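Local coordinates for protein ochratoxinase (Aspergillus niger, PDB 4C65) that hydrolyses the amide bond of the mycotoxin ochratoxin A, releasing phenylalanine and ochratoxin alpha, as a zinc-dependent, homooctameric carboxypeptidase of the amidohydrolase superfamily, at residues Lys6-Ala12 / Thr52-Val58; Trp66-Phe72 / Ser111-Gly117; Tyr137-Leu143 / Ala200-Met206. All coordinates share one frame. Where two conformers were deposited one is given. Residue numbers count along the deposited sequence, not the author numbering.

Contact 1: residues Lys6-Ala12 / Thr52-Val58; sequences KVTIIYA and TQSTHRV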
loop_
_atom_site.group_PDB
_atom_site.type_symbol
_atom_site.label_atom_id
_atom_site.label_comp_id
_atom_site.label_asym_id
_atom_site.label_seq_id
_atom_site.Cartn_x
_atom_site.Cartn_y
_atom_site.Cartn_z
ATOM N N LYS A 6 16.411 54.241 7.101
ATOM C CA LYS A 6 15.117 54.882 7.103
ATOM C C LYS A 6 14.672 55.171 8.529
ATOM O O LYS A 6 14.475 54.278 9.335
ATOM C CB LYS A 6 14.088 54.030 6.362
ATOM C CG LYS A 6 12.765 54.738 6.170
ATOM C CD LYS A 6 11.845 54.018 5.198
ATOM C CE LYS A 6 10.396 54.543 5.352
ATOM N NZ LYS A 6 9.310 53.548 5.110
ATOM N N VAL A 7 14.497 56.451 8.821
ATOM C CA VAL A 7 14.249 56.906 10.167
ATOM C C VAL A 7 12.860 57.515 10.293
ATOM O O VAL A 7 12.477 58.361 9.493
ATOM C CB VAL A 7 15.338 57.921 10.575
ATOM C CG1 VAL A 7 15.038 58.552 11.933
ATOM C CG2 VAL A 7 16.689 57.229 10.588
ATOM N N THR A 8 12.124 57.102 11.329
ATOM C CA THR A 8 10.795 57.638 11.627
ATOM C C THR A 8 10.732 58.085 13.088
ATOM O O THR A 8 11.138 57.348 13.982
ATOM C CB THR A 8 9.701 56.587 11.404
ATOM O OG1 THR A 8 9.825 56.037 10.099
ATOM C CG2 THR A 8 8.325 57.192 11.569
ATOM N N ILE A 9 10.256 59.308 13.321
ATOM C CA ILE A 9 10.045 59.802 14.679
ATOM C C ILE A 9 8.568 59.813 14.969
ATOM O O ILE A 9 7.782 60.343 14.189
ATOM C CB ILE A 9 10.614 61.215 14.901
ATOM C CG1 ILE A 9 12.090 61.241 14.487
ATOM C CG2 ILE A 9 10.480 61.607 16.367
ATOM C CD1 ILE A 9 12.777 62.565 14.685
ATOM N N ILE A 10 8.196 59.192 16.084
ATOM C CA ILE A 10 6.815 59.181 16.537
ATOM C C ILE A 10 6.732 59.848 17.905
ATOM O O ILE A 10 7.375 59.403 18.847
ATOM C CB ILE A 10 6.283 57.745 16.683
ATOM C CG1 ILE A 10 6.462 56.972 15.382
ATOM C CG2 ILE A 10 4.818 57.767 17.111
ATOM C CD1 ILE A 10 6.469 55.471 15.582
ATOM N N TYR A 11 5.978 60.941 17.980
ATOM C CA TYR A 11 5.749 61.637 19.232
ATOM C C TYR A 11 4.476 61.137 19.842
ATOM O O TYR A 11 3.459 61.027 19.153
ATOM C CB TYR A 11 5.622 63.133 18.987
ATOM C CG TYR A 11 6.886 63.780 18.471
ATOM C CD1 TYR A 11 7.833 64.285 19.340
ATOM C CD2 TYR A 11 7.141 63.860 17.116
ATOM C CE1 TYR A 11 8.996 64.883 18.875
ATOM C CE2 TYR A 11 8.308 64.464 16.636
ATOM C CZ TYR A 11 9.222 64.982 17.525
ATOM O OH TYR A 11 10.356 65.582 17.072
ATOM N N ALA A 12 4.517 60.840 21.135
ATOM C CA ALA A 12 3.368 60.248 21.804
ATOM C C ALA A 12 2.965 61.003 23.055
ATOM O O ALA A 12 3.787 61.201 23.940
ATOM C CB ALA A 12 3.652 58.785 22.143
ATOM N N THR A 52 15.419 62.200 9.869
ATOM C CA THR A 52 14.079 61.593 9.770
ATOM C C THR A 52 13.368 61.825 8.420
ATOM O O THR A 52 13.252 62.935 7.932
ATOM C CB THR A 52 13.169 61.989 10.963
ATOM O OG1 THR A 52 11.941 61.251 10.899
ATOM C CG2 THR A 52 12.857 63.493 10.984
ATOM N N GLN A 53 12.895 60.733 7.839
ATOM C CA GLN A 53 12.102 60.732 6.611
ATOM C C GLN A 53 10.666 61.213 6.886
ATOM O O GLN A 53 10.057 61.838 6.042
ATOM C CB GLN A 53 12.011 59.286 6.039
ATOM C CG GLN A 53 13.037 58.866 4.999
ATOM C CD GLN A 53 14.473 58.925 5.505
ATOM O OE1 GLN A 53 14.785 58.524 6.631
ATOM N NE2 GLN A 53 15.365 59.402 4.659
ATOM N N SER A 54 10.108 60.832 8.032
ATOM C CA SER A 54 8.758 61.221 8.387
ATOM C C SER A 54 8.543 61.228 9.892
ATOM O O SER A 54 9.222 60.533 10.655
ATOM C CB SER A 54 7.730 60.305 7.743
ATOM O OG SER A 54 7.698 59.065 8.391
ATOM N N THR A 55 7.578 62.036 10.306
ATOM C CA THR A 55 7.233 62.224 11.683
ATOM C C THR A 55 5.734 61.967 11.897
ATOM O O THR A 55 4.931 62.306 11.029
ATOM C CB THR A 55 7.499 63.731 11.947
ATOM O OG1 THR A 55 8.860 64.045 11.633
ATOM C CG2 THR A 55 7.172 64.154 13.360
ATOM N N HIS A 56 5.368 61.404 13.046
ATOM C CA HIS A 56 3.972 61.211 13.409
ATOM C C HIS A 56 3.740 61.724 14.800
ATOM O O HIS A 56 4.646 61.667 15.636
ATOM C CB HIS A 56 3.615 59.726 13.345
ATOM C CG HIS A 56 3.814 59.140 11.992
ATOM N ND1 HIS A 56 2.842 59.171 11.019
ATOM C CD2 HIS A 56 4.897 58.563 11.429
ATOM C CE1 HIS A 56 3.307 58.601 9.922
ATOM N NE2 HIS A 56 4.553 58.230 10.144
ATOM N N ARG A 57 2.517 62.165 15.058
ATOM C CA ARG A 57 2.113 62.594 16.379
ATOM C C ARG A 57 0.852 61.878 16.750
ATOM O O ARG A 57 -0.153 62.040 16.095
ATOM C CB ARG A 57 1.900 64.114 16.371
ATOM C CG ARG A 57 3.231 64.806 16.498
ATOM C CD ARG A 57 3.159 66.296 16.401
ATOM N NE ARG A 57 4.478 66.828 16.020
ATOM C CZ ARG A 57 5.482 67.021 16.876
ATOM N NH1 ARG A 57 5.352 66.752 18.182
ATOM N NH2 ARG A 57 6.639 67.493 16.436
ATOM N N VAL A 58 0.898 61.090 17.816
ATOM C CA VAL A 58 -0.228 60.265 18.212
ATOM C C VAL A 58 -0.480 60.381 19.710
ATOM O O VAL A 58 0.438 60.660 20.472
ATOM C CB VAL A 58 0.016 58.767 17.851
ATOM C CG1 VAL A 58 0.284 58.621 16.364
ATOM C CG2 VAL A 58 1.171 58.179 18.652
HETATM O O HOH W 1 10.352 57.260 7.844
#
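Backbone hydrogen bonding dominates this pairing of parallel strands 7-12 and 54-58. Odd-numbered residues of the first turn both polar groups to the second: Ile-9 N donates to Ser-54 O (3.1 Å) and its O accepts from His-56 N (2.9 Å), then Tyr-11 N reaches His-56 O (2.8 Å) and Val-58 N reaches Tyr-11 O (2.9 Å). Where the ladder begins, a side chain substitutes for backbone: Val-7 N donates to Gln-53 OE1 (3.0 Å), while Gln-53 N returns a bond to Val-7 O (2.9 Å). A water donating to Val-7 O also joins Thr-8 OG1 to Ser-54 OG.

In a cation-pi stack, the Arg-57 guanidinium lies flat on the Tyr-11 ring, planes 14° apart, with Arg-57 CZ 3.9 Å from the centroid; Thr-55 CG2 meets the ring edge at Tyr-11 CE2 (3.5 Å). On the sheet face carrying Thr-8, Ile-10, His-56 and Val-58, Thr-8 CG2 touches His-56 CD2 (3.7 Å) and Ile-10 CG2 packs on Val-58 CG2 (4.0 Å).

Helix 46-51 packs against Val-7, Ile-9 and Tyr-11, Trp-415 and His-413 against the Ile-10 and His-56 face. Strand 26-31 flanks 7-12, consistent with the small beta-sandwich domain of an amidohydrolase.

Contact 2: residues Trp66-Phe72 / Ser111-Gly117; sequences WDCHMHF and SYRDLAG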
loop_
_atom_site.group_PDB
_atom_site.type_symbol
_atom_site.label_atom_id
_atom_site.label_comp_id
_atom_site.label_asym_id
_atom_site.label_seq_id
_atom_site.Cartn_x
_atom_site.Cartn_y
_atom_site.Cartn_z
ATOM N N TRP A 66 0.444 40.752 21.008
ATOM C CA TRP A 66 0.598 39.320 20.753
ATOM C C TRP A 66 -0.672 38.590 21.173
ATOM O O TRP A 66 -1.332 38.980 22.131
ATOM C CB TRP A 66 1.702 38.722 21.586
ATOM C CG TRP A 66 3.079 38.928 21.086
ATOM C CD1 TRP A 66 3.722 40.105 20.943
ATOM C CD2 TRP A 66 4.031 37.907 20.770
ATOM N NE1 TRP A 66 5.006 39.889 20.491
ATOM C CE2 TRP A 66 5.214 38.543 20.380
ATOM C CE3 TRP A 66 3.985 36.512 20.757
ATOM C CZ2 TRP A 66 6.332 37.842 19.959
ATOM C CZ3 TRP A 66 5.112 35.816 20.365
ATOM C CH2 TRP A 66 6.274 36.487 19.984
ATOM N N ASP A 67 -1.038 37.555 20.425
ATOM C CA ASP A 67 -1.900 36.533 20.961
ATOM C C ASP A 67 -1.157 35.222 20.899
ATOM O O ASP A 67 -0.677 34.826 19.826
ATOM C CB ASP A 67 -3.221 36.450 20.233
ATOM C CG ASP A 67 -4.259 35.681 21.046
ATOM O OD1 ASP A 67 -4.182 34.416 21.069
ATOM O OD2 ASP A 67 -5.114 36.349 21.660
ATOM N N CYS A 68 -1.066 34.558 22.047
ATOM C CA CYS A 68 -0.252 33.371 22.180
ATOM C C CYS A 68 -1.008 32.065 22.028
ATOM O O CYS A 68 -0.450 30.994 22.273
ATOM C CB CYS A 68 0.452 33.405 23.518
ATOM S SG CYS A 68 1.540 34.839 23.688
ATOM N N HIS A 69 -2.274 32.136 21.645
ATOM C CA HIS A 69 -3.037 30.933 21.395
ATOM C C HIS A 69 -4.005 31.072 20.216
ATOM O O HIS A 69 -5.195 31.234 20.406
ATOM C CB HIS A 69 -3.804 30.490 22.641
ATOM C CG HIS A 69 -4.210 29.050 22.591
ATOM N ND1 HIS A 69 -3.952 28.175 23.617
ATOM C CD2 HIS A 69 -4.775 28.311 21.607
ATOM C CE1 HIS A 69 -4.381 26.969 23.285
ATOM N NE2 HIS A 69 -4.876 27.023 22.070
ATOM N N MET A 70 -3.469 30.984 19.008
ATOM C CA MET A 70 -4.264 31.059 17.796
ATOM C C MET A 70 -4.255 29.701 17.120
ATOM O O MET A 70 -3.420 28.872 17.415
ATOM C CB MET A 70 -3.689 32.114 16.860
ATOM C CG MET A 70 -3.600 33.529 17.453
ATOM S SD MET A 70 -5.171 34.139 18.069
ATOM C CE MET A 70 -6.019 34.348 16.498
ATOM N N HIS A 71 -5.221 29.450 16.255
ATOM C CA HIS A 71 -5.190 28.254 15.444
ATOM C C HIS A 71 -5.501 28.596 13.995
ATOM O O HIS A 71 -6.541 29.149 13.687
ATOM C CB HIS A 71 -6.088 27.137 15.994
ATOM C CG HIS A 71 -7.509 27.546 16.244
ATOM N ND1 HIS A 71 -8.046 27.622 17.514
ATOM C CD2 HIS A 71 -8.518 27.861 15.394
ATOM C CE1 HIS A 71 -9.319 27.981 17.437
ATOM N NE2 HIS A 71 -9.626 28.146 16.162
ATOM N N PHE A 72 -4.555 28.284 13.120
ATOM C CA PHE A 72 -4.628 28.641 11.741
ATOM C C PHE A 72 -5.351 27.548 10.987
ATOM O O PHE A 72 -4.758 26.781 10.234
ATOM C CB PHE A 72 -3.217 28.863 11.179
ATOM C CG PHE A 72 -2.689 30.263 11.397
ATOM C CD1 PHE A 72 -2.543 30.776 12.673
ATOM C CD2 PHE A 72 -2.300 31.041 10.322
ATOM C CE1 PHE A 72 -2.049 32.059 12.871
ATOM C CE2 PHE A 72 -1.806 32.310 10.516
ATOM C CZ PHE A 72 -1.666 32.819 11.799
ATOM N N SER A 111 2.067 39.968 16.304
ATOM C CA SER A 111 2.562 38.610 16.477
ATOM C C SER A 111 1.447 37.680 16.931
ATOM O O SER A 111 0.627 38.046 17.765
ATOM C CB SER A 111 3.738 38.554 17.482
ATOM O OG SER A 111 4.934 39.131 16.944
ATOM N N TYR A 112 1.464 36.478 16.374
ATOM C CA TYR A 112 0.563 35.411 16.710
ATOM C C TYR A 112 1.374 34.122 16.955
ATOM O O TYR A 112 2.280 33.813 16.215
ATOM C CB TYR A 112 -0.345 35.128 15.524
ATOM C CG TYR A 112 -1.676 35.860 15.427
ATOM C CD1 TYR A 112 -2.178 36.642 16.458
ATOM C CD2 TYR A 112 -2.475 35.678 14.293
ATOM C CE1 TYR A 112 -3.422 37.250 16.333
ATOM C CE2 TYR A 112 -3.708 36.263 14.178
ATOM C CZ TYR A 112 -4.173 37.065 15.184
ATOM O OH TYR A 112 -5.412 37.621 15.041
ATOM N N ARG A 113 1.027 33.388 18.015
ATOM C CA ARG A 113 1.481 32.016 18.178
ATOM C C ARG A 113 0.361 31.065 17.785
ATOM O O ARG A 113 -0.650 30.947 18.492
ATOM C CB ARG A 113 1.966 31.745 19.608
ATOM C CG ARG A 113 2.740 30.432 19.735
ATOM C CD ARG A 113 3.224 30.179 21.148
ATOM N NE ARG A 113 2.114 30.058 22.092
ATOM C CZ ARG A 113 2.187 29.508 23.301
ATOM N NH1 ARG A 113 3.322 28.985 23.757
ATOM N NH2 ARG A 113 1.107 29.463 24.069
ATOM N N ASP A 114 0.544 30.434 16.624
ATOM C CA ASP A 114 -0.348 29.425 16.084
ATOM C C ASP A 114 -0.028 28.092 16.761
ATOM O O ASP A 114 1.118 27.647 16.732
ATOM C CB ASP A 114 -0.113 29.309 14.575
ATOM C CG ASP A 114 -0.818 28.149 13.956
ATOM O OD1 ASP A 114 -1.943 27.816 14.376
ATOM O OD2 ASP A 114 -0.280 27.604 12.985
ATOM N N LEU A 115 -1.040 27.443 17.327
ATOM C CA LEU A 115 -0.833 26.193 18.063
ATOM C C LEU A 115 -1.510 24.972 17.442
ATOM O O LEU A 115 -1.422 23.856 17.968
ATOM C CB LEU A 115 -1.294 26.383 19.499
ATOM C CG LEU A 115 -0.448 27.353 20.315
ATOM C CD1 LEU A 115 -1.022 27.453 21.722
ATOM C CD2 LEU A 115 1.011 26.894 20.367
ATOM N N ALA A 116 -2.150 25.144 16.294
ATOM C CA ALA A 116 -2.562 24.006 15.485
ATOM C C ALA A 116 -3.014 24.526 14.138
ATOM O O ALA A 116 -3.975 25.287 14.058
ATOM C CB ALA A 116 -3.699 23.256 16.154
ATOM N N GLY A 117 -2.356 24.140 13.070
ATOM C CA GLY A 117 -2.842 24.532 11.757
ATOM C C GLY A 117 -1.761 24.845 10.748
ATOM O O GLY A 117 -0.660 24.285 10.797
#
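Side-chain conformations supplement the backbone ladder once the first segment turns a corner at Cys-68. Arg-113, with chi1 and chi2 t and chi3 p, donates from both NE and NH2 to Cys-68 O (2.7 and 2.8 Å). That carbonyl sits in a beta bulge, where the register slips by one between the Asp-67/Tyr-112 and Met-70/Asp-114 bridges; Met-70 N to Arg-113 O (2.9 Å) resumes the ladder. Asp-67, in t, closes an Asx turn by accepting from His-69 N at OD1 (3.0 Å); its OD2 bonds Thr-335. Asp-114, also t, makes a second with Ala-116 N (OD1, 3.3 Å) and takes Phe-72 N on the same OD1 (2.9 Å), while OD2 bonds Ser-138 OG.

An all-m Met-70 folds over the Tyr-112 ring in a Met-aromatic contact, SD 4.2 Å from the centroid. Leu-115 CD1 sits 3.6 Å above the His-69 ring centroid, Ser-111 CB 3.3 Å above that of the Trp-66 five-membered ring. His-69 and His-71 bind one zinc; Glu-264 holds His-69 ND1 and salt-bridges Arg-113.

Around this pair of barrel strands, helix 90-106 packs on Phe-72 and Tyr-112, strand 135-138 on Ser-111 and Phe-72, strand 242-246 on Arg-113 and Leu-115.

Contact 3: residues Tyr137-Leu143 / Ala200-Met206; sequences YSSGAAL and AKVIKVM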
loop_
_atom_site.group_PDB
_atom_site.type_symbol
_atom_site.label_atom_id
_atom_site.label_comp_id
_atom_site.label_asym_id
_atom_site.label_seq_id
_atom_site.Cartn_x
_atom_site.Cartn_y
_atom_site.Cartn_z
ATOM N N TYR A 137 4.418 32.565 14.683
ATOM C CA TYR A 137 5.202 31.502 15.262
ATOM C C TYR A 137 4.265 30.319 15.386
ATOM O O TYR A 137 3.338 30.331 16.205
ATOM C CB TYR A 137 5.757 31.903 16.635
ATOM C CG TYR A 137 6.555 33.149 16.595
ATOM C CD1 TYR A 137 5.945 34.378 16.634
ATOM C CD2 TYR A 137 7.930 33.102 16.529
ATOM C CE1 TYR A 137 6.688 35.553 16.593
ATOM C CE2 TYR A 137 8.687 34.254 16.474
ATOM C CZ TYR A 137 8.062 35.489 16.505
ATOM O OH TYR A 137 8.816 36.633 16.467
ATOM N N SER A 138 4.495 29.297 14.571
ATOM C CA SER A 138 3.564 28.207 14.463
ATOM C C SER A 138 4.148 26.917 15.019
ATOM O O SER A 138 5.338 26.666 14.923
ATOM C CB SER A 138 3.170 28.007 12.990
ATOM O OG SER A 138 2.250 26.936 12.834
ATOM N N SER A 139 3.264 26.106 15.594
ATOM C CA SER A 139 3.601 24.779 16.067
ATOM C C SER A 139 3.552 23.739 14.932
ATOM O O SER A 139 3.979 22.588 15.117
ATOM C CB SER A 139 2.603 24.380 17.139
ATOM O OG SER A 139 1.303 24.408 16.576
ATOM N N GLY A 140 3.039 24.137 13.764
ATOM C CA GLY A 140 2.645 23.170 12.753
ATOM C C GLY A 140 1.456 22.429 13.340
ATOM O O GLY A 140 0.530 23.065 13.869
ATOM N N ALA A 141 1.482 21.104 13.281
ATOM C CA ALA A 141 0.405 20.297 13.848
ATOM C C ALA A 141 0.508 20.206 15.365
ATOM O O ALA A 141 1.607 20.158 15.911
ATOM C CB ALA A 141 0.452 18.915 13.275
ATOM N N ALA A 142 -0.635 20.259 16.047
ATOM C CA ALA A 142 -0.691 19.895 17.463
ATOM C C ALA A 142 -0.427 18.402 17.514
ATOM O O ALA A 142 -0.959 17.657 16.676
ATOM C CB ALA A 142 -2.059 20.209 18.050
ATOM N N LEU A 143 0.404 17.975 18.461
ATOM C CA LEU A 143 0.674 16.569 18.631
ATOM C C LEU A 143 -0.286 15.938 19.642
ATOM O O LEU A 143 -0.494 16.464 20.721
ATOM C CB LEU A 143 2.103 16.339 19.091
ATOM C CG LEU A 143 3.267 16.966 18.337
ATOM C CD1 LEU A 143 4.561 16.284 18.749
ATOM C CD2 LEU A 143 3.105 16.875 16.836
ATOM N N ALA A 200 8.187 25.060 12.077
ATOM C CA ALA A 200 7.573 25.347 13.356
ATOM C C ALA A 200 8.572 26.015 14.307
ATOM O O ALA A 200 9.721 25.613 14.402
ATOM C CB ALA A 200 7.014 24.087 13.972
ATOM N N LYS A 201 8.117 27.075 14.958
ATOM C CA LYS A 201 8.926 27.805 15.919
ATOM C C LYS A 201 8.474 27.520 17.355
ATOM O O LYS A 201 9.023 28.067 18.301
ATOM C CB LYS A 201 8.883 29.290 15.603
ATOM C CG LYS A 201 9.892 29.655 14.532
ATOM C CD LYS A 201 9.670 31.053 14.013
ATOM C CE LYS A 201 10.517 31.321 12.743
ATOM N NZ LYS A 201 11.013 32.716 12.690
ATOM N N VAL A 202 7.490 26.659 17.505
ATOM C CA VAL A 202 7.131 26.145 18.794
ATOM C C VAL A 202 6.609 24.727 18.594
ATOM O O VAL A 202 6.262 24.348 17.471
ATOM C CB VAL A 202 6.106 27.065 19.490
ATOM C CG1 VAL A 202 4.758 27.056 18.781
ATOM C CG2 VAL A 202 5.933 26.664 20.961
ATOM N N ILE A 203 6.559 23.937 19.669
ATOM C CA ILE A 203 5.885 22.634 19.616
ATOM C C ILE A 203 4.697 22.615 20.561
ATOM O O ILE A 203 4.788 23.056 21.706
ATOM C CB ILE A 203 6.849 21.458 19.915
ATOM C CG1 ILE A 203 7.981 21.409 18.898
ATOM C CG2 ILE A 203 6.103 20.111 19.885
ATOM C CD1 ILE A 203 7.537 21.161 17.466
ATOM N N LYS A 204 3.579 22.083 20.084
ATOM C CA LYS A 204 2.354 21.965 20.899
ATOM C C LYS A 204 1.964 20.510 21.100
ATOM O O LYS A 204 1.834 19.768 20.138
ATOM C CB LYS A 204 1.210 22.737 20.221
ATOM C CG LYS A 204 -0.205 22.351 20.602
ATOM C CD LYS A 204 -0.754 23.071 21.808
ATOM C CE LYS A 204 -2.272 22.715 21.705
ATOM N NZ LYS A 204 -3.123 23.114 20.493
ATOM N N VAL A 205 1.700 20.133 22.359
ATOM C CA VAL A 205 1.180 18.792 22.694
ATOM C C VAL A 205 -0.170 18.878 23.393
ATOM O O VAL A 205 -0.481 19.882 24.037
ATOM C CB VAL A 205 2.096 17.991 23.632
ATOM C CG1 VAL A 205 3.418 17.760 22.966
ATOM C CG2 VAL A 205 2.314 18.694 24.960
ATOM N N MET A 206 -0.966 17.814 23.234
ATOM C CA MET A 206 -2.176 17.628 23.999
ATOM C C MET A 206 -1.746 16.764 25.176
ATOM O O MET A 206 -1.368 15.615 25.012
ATOM C CB MET A 206 -3.236 16.941 23.159
ATOM C CG MET A 206 -3.584 17.667 21.862
ATOM S SD MET A 206 -4.135 19.372 22.091
ATOM C CE MET A 206 -4.985 19.653 20.521
HETATM O O HOH W 2 3.727 20.980 17.406
#
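Two pairs of backbone hydrogen bonds join these segments, one before and one after a bend in residues 137-143. In the first, Ser-138 O accepts from Lys-201 N (2.8 Å) and, weakly, from Val-202 N (3.4 Å). In the second, Leu-143 N donates to Lys-204 O (2.8 Å) and Met-206 N to Leu-143 O (2.9 Å), spanning the single Leu-143/Val-205 bridge. Between them Ser-139 CA makes a CA-H...O contact with Val-202 O (3.0 Å).

Water fills the gap at the bend, donating to Ser-139 O (2.8 Å) and Ala-141 O (2.7 Å) and accepting from Lys-204 N (2.9 Å). Ser-138 OG, also bonded to Asp-114, forms an ST turn with Gly-140 N (3.1 Å), where positive phi suits glycine.

Apolar contacts are modest: Ala-142 CB meets Met-206 CE (3.9 Å), Leu-143 CD1 meets Ile-203 CG2 (4.3 Å), and Leu-143 CB meets Val-205 CG1 (4.3 Å).

Lys-204 is an active-site residue that binds both zincs; bridging lysines of this superfamily commonly do so as a carbamate, whereas the deposited residue is plain lysine (one of two conformers), NZ bonding Leu-115 O. Its backbone is held at N by water and at O by Leu-143 N, its side chain turned to the metal site.

The three contacts follow one another along the chain, each closing before the next opens, and they appear to divide between the two domains. Contact 1 stands apart, its centre 31 Å from that of contact 2 and 37 Å from that of contact 3, and fits the beta-sandwich; strand 60-67 follows strand 54-58 and runs beside 7-15 in the same mixed sheet, carrying the chain toward the barrel. Contacts 2 and 3 lie 9 Å apart between centres and touch, because strands 109-114 and 135-138 are neighbours: Asp-114 OD2 meets Ser-138 OG, and Trp-66 packs on Tyr-137. Together they bring His-69, His-71 and Lys-204 to the zinc site, contact 1 lying away from it.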